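Local coordinates for protein uridylate-specific endoribonuclease nsp11 (Prrsv 16244b, PDB 5EYI) that probably cleaves RNA at uridylates, degrading the 5'-polyuridine tracts made during viral replication and so keeping host double-stranded RNA sensors from being activated, at residues A127-P130 / H131-I134; V183-P186 / D187-A190; V156-E160 / S161-V165; H193-T196 / Q197-W201; K28-V31 / E32-P35. The protein carries 1 engineered substitution. All coordinates share one frame; numbering follows the deposited sequence.

Contact 1: A127-P130 / H131-I134; sequences ASLP and HAFI
Leu129 and Phe133 slant across each other, and Leu129 CB approaches the CD2-CE2 side of the ring obliquely, 3.8 Å from Phe133 CD2. Phe133 CG sits anti to its own carbonyl carbon (chi1 -57°), which swings the ring back over the preceding turn. There Ala132 CB stands 3.8 Å above the plane of the Phe133 ring, over its centre, a place that suits a small methyl. The same methyl reaches Leu129, with Ala132 CB 3.9 Å from Leu129 CD1, so three buried apolar groups interlock. The backbone explains the closeness. Leu129 is the N-cap of helix 130-133, which follows helix 120-128 after the single residue Leu129, and Pro130 fits the first turn, where a backbone N-H is not needed. Phe133 N donates to Leu129 O at 3.1 Å, nearly in line with the carbonyl, and Ile134 N reaches Pro130 O at 2.9 Å. Ile134 CD1 meanwhile rests against Pro130 CB at 4.1 Å. His131, a predicted active-site residue of this EndoU-type domain, turns its imidazole away from the apolar cluster (chi1 -167°), and its ND1 makes a weak hydrogen bond with Thr219 OG1.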
loop_
_atom_site.group_PDB
_atom_site.type_symbol
_atom_site.label_atom_id
_atom_site.label_comp_id
_atom_site.label_asym_id
_atom_site.label_seq_id
_atom_site.Cartn_x
_atom_site.Cartn_y
_atom_site.Cartn_z
ATOM N N ALA A 127 13.924 4.585 12.694
ATOM C CA ALA A 127 14.952 3.539 12.626
ATOM C C ALA A 127 14.415 2.126 12.342
ATOM O O ALA A 127 15.158 1.285 11.850
ATOM C CB ALA A 127 15.778 3.526 13.906
ATOM N N SER A 128 13.152 1.858 12.663
ATOM C CA SER A 128 12.543 0.553 12.369
ATOM C C SER A 128 12.218 0.349 10.871
ATOM O O SER A 128 12.122 -0.789 10.418
ATOM C CB SER A 128 11.283 0.343 13.219
ATOM O OG SER A 128 10.212 1.171 12.790
ATOM N N LEU A 129 12.027 1.441 10.127
ATOM C CA LEU A 129 11.858 1.400 8.674
ATOM C C LEU A 129 12.767 2.457 8.030
ATOM O O LEU A 129 12.287 3.475 7.521
ATOM C CB LEU A 129 10.391 1.652 8.290
ATOM C CG LEU A 129 9.430 0.509 7.990
ATOM C CD1 LEU A 129 8.237 1.084 7.246
ATOM C CD2 LEU A 129 10.053 -0.608 7.165
ATOM N N PRO A 130 14.094 2.225 8.050
ATOM C CA PRO A 130 15.018 3.284 7.606
ATOM C C PRO A 130 14.844 3.678 6.141
ATOM O O PRO A 130 15.018 4.844 5.802
ATOM C CB PRO A 130 16.406 2.684 7.854
ATOM C CG PRO A 130 16.195 1.222 7.911
ATOM C CD PRO A 130 14.802 0.983 8.404
ATOM N N HIS A 131 14.491 2.723 5.285
ATOM C CA HIS A 131 14.259 3.044 3.892
ATOM C C HIS A 131 13.133 4.061 3.810
ATOM O O HIS A 131 13.364 5.156 3.319
ATOM C CB HIS A 131 13.943 1.821 3.049
ATOM C CG HIS A 131 13.996 2.089 1.578
ATOM N ND1 HIS A 131 12.918 2.571 0.865
ATOM C CD2 HIS A 131 15.006 1.959 0.689
ATOM C CE1 HIS A 131 13.260 2.707 -0.405
ATOM N NE2 HIS A 131 14.525 2.353 -0.535
ATOM N N ALA A 132 11.965 3.733 4.368
ATOM C CA ALA A 132 10.799 4.646 4.394
ATOM C C ALA A 132 11.085 6.060 4.896
ATOM O O ALA A 132 10.716 7.043 4.238
ATOM C CB ALA A 132 9.672 4.058 5.233
ATOM N N PHE A 133 11.731 6.152 6.058
ATOM C CA PHE A 133 11.754 7.384 6.850
ATOM C C PHE A 133 13.091 8.132 6.922
ATOM O O PHE A 133 13.101 9.337 7.193
ATOM C CB PHE A 133 11.223 7.085 8.263
ATOM C CG PHE A 133 9.831 6.486 8.279
ATOM C CD1 PHE A 133 8.787 7.079 7.567
ATOM C CD2 PHE A 133 9.558 5.333 9.016
ATOM C CE1 PHE A 133 7.512 6.532 7.582
ATOM C CE2 PHE A 133 8.289 4.783 9.032
ATOM C CZ PHE A 133 7.264 5.382 8.312
ATOM N N ILE A 134 14.203 7.442 6.677
ATOM C CA ILE A 134 15.527 8.076 6.664
ATOM C C ILE A 134 15.992 8.325 5.214
ATOM O O ILE A 134 16.408 9.435 4.865
ATOM C CB ILE A 134 16.533 7.251 7.501
ATOM C CG1 ILE A 134 16.074 7.237 8.974
ATOM C CG2 ILE A 134 17.943 7.816 7.381
ATOM C CD1 ILE A 134 16.835 6.278 9.875
#

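Contact 2: V183-P186 / D187-A190; sequences VYLP and DLEA
Asp187 and Tyr184 meet at about a right angle, the carboxylate standing at the edge of the phenol ring with the two planes 79° apart. Asp187 OD1 lies near the ring plane, 3.9 Å from Tyr184 CD1, so the acid approaches the positive rim of the ring and not its electron-rich face. A chi1 of -177° in Tyr184 places CG opposite the backbone N and carries the ring out to Asp187 and Pro186. One face is taken by Pro186, whose CD sits 3.5 Å above the centre of the Tyr184 ring, a CH-pi contact that suits the compact, rigid ring of proline. Elsewhere in the turn, two buried aliphatic residues meet crosswise, with Val183 CG2 3.8 Å from Leu188 CD1.

A water bridges the acid to the backbone: it accepts from Tyr184 N at 2.7 Å and donates to Asp187 OD2 at 2.8 Å. The backbone sets the spacing, since Asp187 N binds Tyr184 O at 2.9 Å and Leu188 N binds Leu185 O at 3.0 Å. Glu189 N closes the next turn on Pro186 O, a 3.2 Å bond that arrives from well above the carbonyl plane. Farther out, Tyr184 OH bonds to Asp119 OD2, and Glu189 OE1 forms a salt bridge with Arg121, anchoring both polar ends beside helix 120-128. Glu122 OE2 takes the backbone N-H of Leu185. Three overlapping i to i+3 turns of this kind give a short helix-like coil, here part of the loop of the EndoU-type domain that leads from strand 173-180 to strand 198-205.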
loop_
_atom_site.group_PDB
_atom_site.type_symbol
_atom_site.label_atom_id
_atom_site.label_comp_id
_atom_site.label_asym_id
_atom_site.label_seq_id
_atom_site.Cartn_x
_atom_site.Cartn_y
_atom_site.Cartn_z
ATOM N N VAL A 183 3.921 13.927 9.665
ATOM C CA VAL A 183 3.125 13.289 10.705
ATOM C C VAL A 183 4.035 12.672 11.773
ATOM O O VAL A 183 5.134 12.196 11.470
ATOM C CB VAL A 183 2.169 12.201 10.163
ATOM C CG1 VAL A 183 1.244 12.780 9.104
ATOM C CG2 VAL A 183 2.928 11.003 9.616
ATOM N N TYR A 184 3.559 12.686 13.010
ATOM C CA TYR A 184 4.226 12.024 14.123
ATOM C C TYR A 184 4.258 10.523 13.858
ATOM O O TYR A 184 3.217 9.875 13.905
ATOM C CB TYR A 184 3.484 12.330 15.426
ATOM C CG TYR A 184 4.122 11.759 16.668
ATOM C CD1 TYR A 184 3.409 10.922 17.524
ATOM C CD2 TYR A 184 5.445 12.042 16.984
ATOM C CE1 TYR A 184 3.994 10.397 18.668
ATOM C CE2 TYR A 184 6.036 11.524 18.131
ATOM C CZ TYR A 184 5.302 10.711 18.972
ATOM O OH TYR A 184 5.892 10.191 20.098
ATOM N N LEU A 185 5.442 9.989 13.549
ATOM C CA LEU A 185 5.565 8.618 13.027
ATOM C C LEU A 185 4.959 7.500 13.900
ATOM O O LEU A 185 4.476 6.491 13.357
ATOM C CB LEU A 185 7.021 8.268 12.687
ATOM C CG LEU A 185 7.732 9.077 11.588
ATOM C CD1 LEU A 185 9.173 8.610 11.456
ATOM C CD2 LEU A 185 7.023 8.924 10.253
ATOM N N PRO A 186 4.974 7.663 15.238
ATOM C CA PRO A 186 4.283 6.651 16.044
ATOM C C PRO A 186 2.775 6.531 15.791
ATOM O O PRO A 186 2.234 5.450 16.019
ATOM C CB PRO A 186 4.605 7.067 17.484
ATOM C CG PRO A 186 5.960 7.685 17.359
ATOM C CD PRO A 186 5.878 8.474 16.071
ATOM N N ASP A 187 2.121 7.582 15.275
ATOM C CA ASP A 187 0.713 7.471 14.814
ATOM C C ASP A 187 0.496 6.448 13.710
ATOM O O ASP A 187 -0.629 5.984 13.513
ATOM C CB ASP A 187 0.171 8.808 14.274
ATOM C CG ASP A 187 -0.003 9.862 15.338
ATOM O OD1 ASP A 187 -0.057 9.547 16.551
ATOM O OD2 ASP A 187 -0.101 11.035 14.943
ATOM N N LEU A 188 1.545 6.148 12.952
ATOM C CA LEU A 188 1.473 5.163 11.881
ATOM C C LEU A 188 1.875 3.737 12.268
ATOM O O LEU A 188 1.663 2.841 11.463
ATOM C CB LEU A 188 2.341 5.613 10.700
ATOM C CG LEU A 188 2.196 7.058 10.208
ATOM C CD1 LEU A 188 3.092 7.273 9.000
ATOM C CD2 LEU A 188 0.753 7.395 9.872
ATOM N N GLU A 189 2.457 3.534 13.459
ATOM C CA GLU A 189 2.948 2.211 13.937
ATOM C C GLU A 189 1.989 1.057 13.672
ATOM O O GLU A 189 2.401 -0.001 13.201
ATOM C CB GLU A 189 3.221 2.232 15.452
ATOM C CG GLU A 189 4.606 2.694 15.884
ATOM C CD GLU A 189 4.711 2.986 17.393
ATOM O OE1 GLU A 189 3.665 3.098 18.088
ATOM O OE2 GLU A 189 5.852 3.123 17.899
ATOM N N ALA A 190 0.712 1.276 13.973
ATOM C CA ALA A 190 -0.329 0.266 13.787
ATOM C C ALA A 190 -0.526 -0.179 12.330
ATOM O O ALA A 190 -1.107 -1.251 12.078
ATOM C CB ALA A 190 -1.648 0.764 14.361
HETATM O O HOH W 1 0.959 13.284 13.553
#

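Contact 3: V156-E160 / S161-V165; sequences VLPKE and SVAVV
An inverse gamma turn centred on Lys159, in which Glu160 N makes a weak bond with Pro158 O, 3.0 Å long, bends the chain tightly where Pro158 presses on Ala163 and Val165. The turn helps reverse the chain, so that the two limbs run 145° apart. Proline suits the first limb because its ring is a rigid apolar wedge. Pro158 CD lies 3.8 Å from Val165 CG2, and Pro158 CG sits 3.5 Å from Val164 O. Ala163, with only a methyl to offer, brings its CB to 3.6 Å from Pro158 O. Leu157, its CG anti to the carbonyl carbon (chi1 -59°), sends a branch obliquely across the valine, Leu157 CD2 being 3.8 Å from Val165 CG2. At the far end of the bend a water joins backbone to side chain, donating to Glu160 OE1 at 2.7 Å and accepting from Ser161 N at 2.8 Å. Ser161 OG is bound to Asp206 OD2 and Asn14 ND2. Beyond the bend the chain enters strand 163-169, which pairs antiparallel with strand 173-180 through Ala163 and Val165, while Val164 packs on Thr196 of the second subunit.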
loop_
_atom_site.group_PDB
_atom_site.type_symbol
_atom_site.label_atom_id
_atom_site.label_comp_id
_atom_site.label_asym_id
_atom_site.label_seq_id
_atom_site.Cartn_x
_atom_site.Cartn_y
_atom_site.Cartn_z
ATOM N N VAL A 156 13.075 24.026 0.202
ATOM C CA VAL A 156 11.657 24.438 0.226
ATOM C C VAL A 156 10.776 23.209 0.083
ATOM O O VAL A 156 10.890 22.454 -0.873
ATOM C CB VAL A 156 11.284 25.639 -0.721
ATOM C CG1 VAL A 156 12.335 25.943 -1.768
ATOM C CG2 VAL A 156 9.891 25.513 -1.356
ATOM N N LEU A 157 9.932 23.010 1.089
ATOM C CA LEU A 157 8.968 21.924 1.134
ATOM C C LEU A 157 7.580 22.529 0.966
ATOM O O LEU A 157 7.226 23.464 1.685
ATOM C CB LEU A 157 9.063 21.189 2.467
ATOM C CG LEU A 157 10.436 20.569 2.774
ATOM C CD1 LEU A 157 10.440 19.906 4.149
ATOM C CD2 LEU A 157 10.856 19.570 1.703
ATOM N N PRO A 158 6.785 22.011 0.014
ATOM C CA PRO A 158 5.421 22.533 -0.121
ATOM C C PRO A 158 4.618 22.414 1.183
ATOM O O PRO A 158 4.720 21.394 1.888
ATOM C CB PRO A 158 4.808 21.651 -1.210
ATOM C CG PRO A 158 5.960 21.099 -1.976
ATOM C CD PRO A 158 7.115 21.021 -1.028
ATOM N N LYS A 159 3.829 23.441 1.487
ATOM C CA LYS A 159 3.029 23.464 2.709
ATOM C C LYS A 159 1.718 22.747 2.455
ATOM O O LYS A 159 0.669 23.366 2.302
ATOM C CB LYS A 159 2.805 24.897 3.181
ATOM C CG LYS A 159 4.088 25.591 3.612
ATOM C CD LYS A 159 3.851 27.080 3.743
ATOM C CE LYS A 159 5.072 27.806 4.269
ATOM N NZ LYS A 159 4.708 29.212 4.613
ATOM N N GLU A 160 1.806 21.425 2.416
ATOM C CA GLU A 160 0.711 20.555 2.018
ATOM C C GLU A 160 0.618 19.426 3.026
ATOM O O GLU A 160 1.560 19.198 3.795
ATOM C CB GLU A 160 1.006 19.954 0.642
ATOM C CG GLU A 160 1.168 20.955 -0.486
ATOM C CD GLU A 160 -0.133 21.628 -0.894
ATOM O OE1 GLU A 160 -1.223 21.025 -0.753
ATOM O OE2 GLU A 160 -0.068 22.770 -1.386
ATOM N N SER A 161 -0.500 18.708 3.002
ATOM C CA SER A 161 -0.683 17.516 3.840
ATOM C C SER A 161 0.227 16.371 3.348
ATOM O O SER A 161 0.994 15.792 4.130
ATOM C CB SER A 161 -2.153 17.092 3.845
ATOM O OG SER A 161 -2.963 18.060 4.508
ATOM N N VAL A 162 0.145 16.082 2.051
ATOM C CA VAL A 162 1.110 15.234 1.362
ATOM C C VAL A 162 1.853 16.101 0.356
ATOM O O VAL A 162 1.287 16.526 -0.646
ATOM C CB VAL A 162 0.438 14.054 0.654
ATOM C CG1 VAL A 162 1.491 13.132 0.073
ATOM C CG2 VAL A 162 -0.452 13.295 1.627
ATOM N N ALA A 163 3.110 16.396 0.660
ATOM C CA ALA A 163 3.932 17.253 -0.171
ATOM C C ALA A 163 4.626 16.395 -1.212
ATOM O O ALA A 163 4.942 15.235 -0.940
ATOM C CB ALA A 163 4.967 17.969 0.681
ATOM N N VAL A 164 4.865 16.970 -2.389
ATOM C CA VAL A 164 5.600 16.296 -3.459
ATOM C C VAL A 164 6.904 17.054 -3.710
ATOM O O VAL A 164 6.901 18.270 -3.889
ATOM C CB VAL A 164 4.758 16.195 -4.738
ATOM C CG1 VAL A 164 5.572 15.601 -5.879
ATOM C CG2 VAL A 164 3.515 15.346 -4.461
ATOM N N VAL A 165 8.005 16.311 -3.749
ATOM C CA VAL A 165 9.335 16.878 -3.702
ATOM C C VAL A 165 10.324 16.015 -4.507
ATOM O O VAL A 165 10.112 14.803 -4.699
ATOM C CB VAL A 165 9.694 17.087 -2.195
ATOM C CG1 VAL A 165 10.827 16.215 -1.691
ATOM C CG2 VAL A 165 9.878 18.551 -1.867
HETATM O O HOH W 2 -2.456 19.883 1.406
#

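Contact 4: H193-T196 / Q197-W201; sequences HPET and QSKCW
A chi1 of 32° in Thr196 sets OG1 between the backbone N and the carbonyl carbon, and Thr196 OG1 comes to 3.2 Å from Ser198 O, a close approach but not a hydrogen bond. Glu195, folded at its first two torsions, curls over the same hydroxyl. Thr196 OG1 donates to Glu195 OE2 at 2.7 Å, meeting it from above the carboxylate plane, 64° out of it. Threonine suits the place because its short hydroxyl branch can donate to the neighbouring carboxylate. Lys199 is extended beyond CG, so its amine stands well away from its base, near Glu195. Lys199 CB touches Pro194 CB at 4.1 Å, an apolar contact with a buried proline. The loop thus folds against the start of strand 198-205, within this chain an outermost strand of the three-stranded antiparallel sheet in the EndoU-type domain, where Pro194 also packs on Val214 of the neighbouring strand. Glu195 OE1 and Lys199 NZ stay 4.4 Å apart, too far for a salt bridge. A water spans them, donating to Glu195 OE1 at 2.9 Å and accepting from Lys199 NZ at 2.9 Å. Lys199 CE lies 3.6 Å above the Trp201 ring plane, offset toward the rim, and that indole makes an edge-to-face stack with Tyr191. Gln197 NE2 is hydrogen-bonded to Thr103 O of the second subunit.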
loop_
_atom_site.group_PDB
_atom_site.type_symbol
_atom_site.label_atom_id
_atom_site.label_comp_id
_atom_site.label_asym_id
_atom_site.label_seq_id
_atom_site.Cartn_x
_atom_site.Cartn_y
_atom_site.Cartn_z
ATOM N N HIS A 193 3.080 -3.001 10.152
ATOM C CA HIS A 193 3.441 -4.418 10.310
ATOM C C HIS A 193 2.402 -5.341 9.690
ATOM O O HIS A 193 1.797 -6.154 10.387
ATOM C CB HIS A 193 3.660 -4.739 11.791
ATOM C CG HIS A 193 4.582 -3.782 12.471
ATOM N ND1 HIS A 193 5.934 -3.739 12.207
ATOM C CD2 HIS A 193 4.340 -2.795 13.367
ATOM C CE1 HIS A 193 6.491 -2.783 12.930
ATOM N NE2 HIS A 193 5.545 -2.193 13.641
ATOM N N PRO A 194 2.189 -5.225 8.366
ATOM C CA PRO A 194 1.182 -6.067 7.737
ATOM C C PRO A 194 1.645 -7.525 7.643
ATOM O O PRO A 194 2.842 -7.798 7.497
ATOM C CB PRO A 194 1.043 -5.453 6.344
ATOM C CG PRO A 194 2.413 -4.951 6.040
ATOM C CD PRO A 194 2.942 -4.445 7.363
ATOM N N GLU A 195 0.690 -8.435 7.778
ATOM C CA GLU A 195 0.891 -9.860 7.504
ATOM C C GLU A 195 1.417 -10.109 6.087
ATOM O O GLU A 195 2.322 -10.913 5.870
ATOM C CB GLU A 195 -0.421 -10.638 7.747
ATOM C CG GLU A 195 -1.567 -10.451 6.730
ATOM C CD GLU A 195 -2.095 -9.021 6.561
ATOM O OE1 GLU A 195 -2.026 -8.232 7.524
ATOM O OE2 GLU A 195 -2.581 -8.680 5.456
ATOM N N THR A 196 0.859 -9.372 5.138
ATOM C CA THR A 196 1.142 -9.541 3.728
ATOM C C THR A 196 2.376 -8.726 3.361
ATOM O O THR A 196 2.791 -7.841 4.119
ATOM C CB THR A 196 -0.074 -9.093 2.893
ATOM O OG1 THR A 196 -0.750 -8.020 3.565
ATOM C CG2 THR A 196 -1.044 -10.241 2.725
ATOM N N GLN A 197 2.957 -9.041 2.206
ATOM C CA GLN A 197 4.150 -8.355 1.714
ATOM C C GLN A 197 3.910 -6.891 1.355
ATOM O O GLN A 197 4.834 -6.093 1.415
ATOM C CB GLN A 197 4.714 -9.067 0.493
ATOM C CG GLN A 197 5.310 -10.425 0.803
ATOM C CD GLN A 197 5.592 -11.215 -0.453
ATOM O OE1 GLN A 197 5.743 -10.649 -1.542
ATOM N NE2 GLN A 197 5.656 -12.536 -0.316
ATOM N N SER A 198 2.691 -6.558 0.941
ATOM C CA SER A 198 2.293 -5.164 0.774
ATOM C C SER A 198 0.855 -4.966 1.216
ATOM O O SER A 198 0.079 -5.909 1.247
ATOM C CB SER A 198 2.483 -4.698 -0.681
ATOM O OG SER A 198 1.381 -5.041 -1.502
ATOM N N LYS A 199 0.516 -3.727 1.563
ATOM C CA LYS A 199 -0.853 -3.368 1.913
ATOM C C LYS A 199 -1.148 -1.887 1.668
ATOM O O LYS A 199 -0.284 -1.029 1.854
ATOM C CB LYS A 199 -1.134 -3.714 3.373
ATOM C CG LYS A 199 -2.603 -3.586 3.739
ATOM C CD LYS A 199 -2.933 -4.303 5.028
ATOM C CE LYS A 199 -4.417 -4.186 5.342
ATOM N NZ LYS A 199 -4.775 -4.939 6.581
ATOM N N CYS A 200 -2.386 -1.616 1.266
ATOM C CA CYS A 200 -2.875 -0.267 1.014
ATOM C C CYS A 200 -3.915 0.072 2.082
ATOM O O CYS A 200 -5.004 -0.497 2.079
ATOM C CB CYS A 200 -3.497 -0.190 -0.377
ATOM S SG CYS A 200 -4.409 1.341 -0.725
ATOM N N TRP A 201 -3.567 0.967 3.004
ATOM C CA TRP A 201 -4.504 1.426 4.027
ATOM C C TRP A 201 -5.218 2.697 3.564
ATOM O O TRP A 201 -4.593 3.563 2.952
ATOM C CB TRP A 201 -3.768 1.740 5.322
ATOM C CG TRP A 201 -3.034 0.607 5.959
ATOM C CD1 TRP A 201 -1.695 0.336 5.870
ATOM C CD2 TRP A 201 -3.584 -0.383 6.831
ATOM N NE1 TRP A 201 -1.379 -0.772 6.628
ATOM C CE2 TRP A 201 -2.516 -1.229 7.234
ATOM C CE3 TRP A 201 -4.877 -0.639 7.315
ATOM C CZ2 TRP A 201 -2.706 -2.320 8.090
ATOM C CZ3 TRP A 201 -5.067 -1.721 8.167
ATOM C CH2 TRP A 201 -3.985 -2.549 8.546
HETATM O O HOH W 3 -2.691 -5.614 8.545
#

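Contact 5: K28-V31 / E32-P35; sequences KLPV and ELAP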
loop_
_atom_site.group_PDB
_atom_site.type_symbol
_atom_site.label_atom_id
_atom_site.label_comp_id
_atom_site.label_asym_id
_atom_site.label_seq_id
_atom_site.Cartn_x
_atom_site.Cartn_y
_atom_site.Cartn_z
ATOM N N LYS A 28 -9.183 36.762 4.078
ATOM C CA LYS A 28 -10.071 37.642 4.845
ATOM C C LYS A 28 -11.395 37.805 4.109
ATOM O O LYS A 28 -11.406 37.982 2.892
ATOM C CB LYS A 28 -9.442 39.019 5.116
ATOM C CG LYS A 28 -10.286 39.896 6.050
ATOM C CD LYS A 28 -9.522 41.111 6.563
ATOM C CE LYS A 28 -10.429 42.077 7.318
ATOM N N LEU A 29 -12.494 37.706 4.857
ATOM C CA LEU A 29 -13.840 37.926 4.343
ATOM C C LEU A 29 -14.500 39.024 5.186
ATOM O O LEU A 29 -14.393 38.991 6.418
ATOM C CB LEU A 29 -14.658 36.637 4.447
ATOM C CG LEU A 29 -16.075 36.643 3.858
ATOM C CD1 LEU A 29 -16.050 36.676 2.334
ATOM C CD2 LEU A 29 -16.875 35.445 4.344
ATOM N N PRO A 30 -15.189 39.992 4.540
ATOM C CA PRO A 30 -16.007 40.934 5.314
ATOM C C PRO A 30 -17.020 40.206 6.189
ATOM O O PRO A 30 -17.686 39.273 5.727
ATOM C CB PRO A 30 -16.723 41.756 4.235
ATOM C CG PRO A 30 -15.811 41.697 3.064
ATOM C CD PRO A 30 -15.191 40.328 3.104
ATOM N N VAL A 31 -17.115 40.629 7.444
ATOM C CA VAL A 31 -18.003 39.998 8.431
ATOM C C VAL A 31 -19.476 39.965 7.982
ATOM O O VAL A 31 -20.226 39.045 8.320
ATOM C CB VAL A 31 -17.840 40.679 9.823
ATOM C CG1 VAL A 31 -18.380 42.111 9.824
ATOM C CG2 VAL A 31 -18.492 39.843 10.915
ATOM N N GLU A 32 -19.864 40.965 7.195
ATOM C CA GLU A 32 -21.210 41.040 6.610
ATOM C C GLU A 32 -21.498 39.930 5.586
ATOM O O GLU A 32 -22.665 39.610 5.357
ATOM C CB GLU A 32 -21.529 42.442 6.023
ATOM C CG GLU A 32 -20.372 43.246 5.418
ATOM C CD GLU A 32 -19.540 43.992 6.467
ATOM O OE1 GLU A 32 -18.330 43.686 6.598
ATOM O OE2 GLU A 32 -20.095 44.857 7.186
ATOM N N LEU A 33 -20.453 39.342 4.987
ATOM C CA LEU A 33 -20.600 38.183 4.080
ATOM C C LEU A 33 -20.462 36.817 4.751
ATOM O O LEU A 33 -20.754 35.801 4.129
ATOM C CB LEU A 33 -19.607 38.285 2.912
ATOM C CG LEU A 33 -19.930 39.405 1.910
ATOM C CD1 LEU A 33 -18.777 39.642 0.940
ATOM C CD2 LEU A 33 -21.215 39.087 1.156
ATOM N N ALA A 34 -20.055 36.782 6.016
ATOM C CA ALA A 34 -19.865 35.512 6.731
ATOM C C ALA A 34 -21.122 34.650 6.879
ATOM O O ALA A 34 -21.004 33.431 6.983
ATOM C CB ALA A 34 -19.225 35.758 8.095
ATOM N N PRO A 35 -22.329 35.268 6.893
ATOM C CA PRO A 35 -23.550 34.443 6.838
ATOM C C PRO A 35 -23.769 33.678 5.526
ATOM O O PRO A 35 -24.598 32.773 5.491
ATOM C CB PRO A 35 -24.679 35.469 7.041
ATOM C CG PRO A 35 -24.042 36.576 7.799
ATOM C CD PRO A 35 -22.653 36.669 7.235
#
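The flat carboxylate of Glu32 is folded back against Pro30 and Val31: its OE1 lies 3.4 Å from Pro30 CB, and Glu32 CD is 4.0 Å from Val31 CG1. These are contacts with carbon, and the nearby N-H of Val31 is not well enough aligned to bond to the oxygen. An unusual chi1 of 33° and a bend at chi2 (-82°) bring the glutamate chain round to this place on the outside of the turn, where a charged residue can stay in contact with solvent.

The ring of Pro30 lies side by side with Leu33, both pointing the same way, with Pro30 CG 4.2 Å from Leu33 CD1. Leu29 meets Leu33 at about a right angle instead, its CD1 3.9 Å from Leu33 CB. The second branch, Leu29 CD2, reaches 3.8 Å from Ala34 CA, which a small alanine allows.

The backbone winds through two successive i to i+3 turns. Leu33 N binds Pro30 O at 2.9 Å, and Ala34 N binds Val31 O at 3.2 Å, both from above the carbonyl plane, the second more steeply. Pro30 offers its C=O to the first turn and its ring to Leu33, while the bend itself is made by the helical backbone of Val31 and Glu32. The whole coil belongs to the N-terminal domain, in the loop between strands 27-28 and 39-41: Leu29 and Ala34 pack on Val39 of the second strand, Leu29 also touches Trp37, and Val31, Ala34 and Pro35 rest on Trp48.

How the contacts relate
From the N terminus the five contacts follow one another, and none nests within or crosses another. Contact 5 coils the loop between strands 27-28 and 39-41 in the N-terminal domain, its centre about 46 Å from that of contact 1. The other four lie in the EndoU-type domain: contact 1 joins two short helices, contact 3 reverses the chain into strand 163-169, and contacts 2 and 4 shape successive parts of the loop from strand 173-180 to strand 198-205. Contacts 1 and 2 touch, Phe133 CE1 lying 3.6 Å from Leu185 CD2. Across the dimer, Ser198 and Cys200 of contact 4 pack on Asp187 and Glu189 of the second subunit.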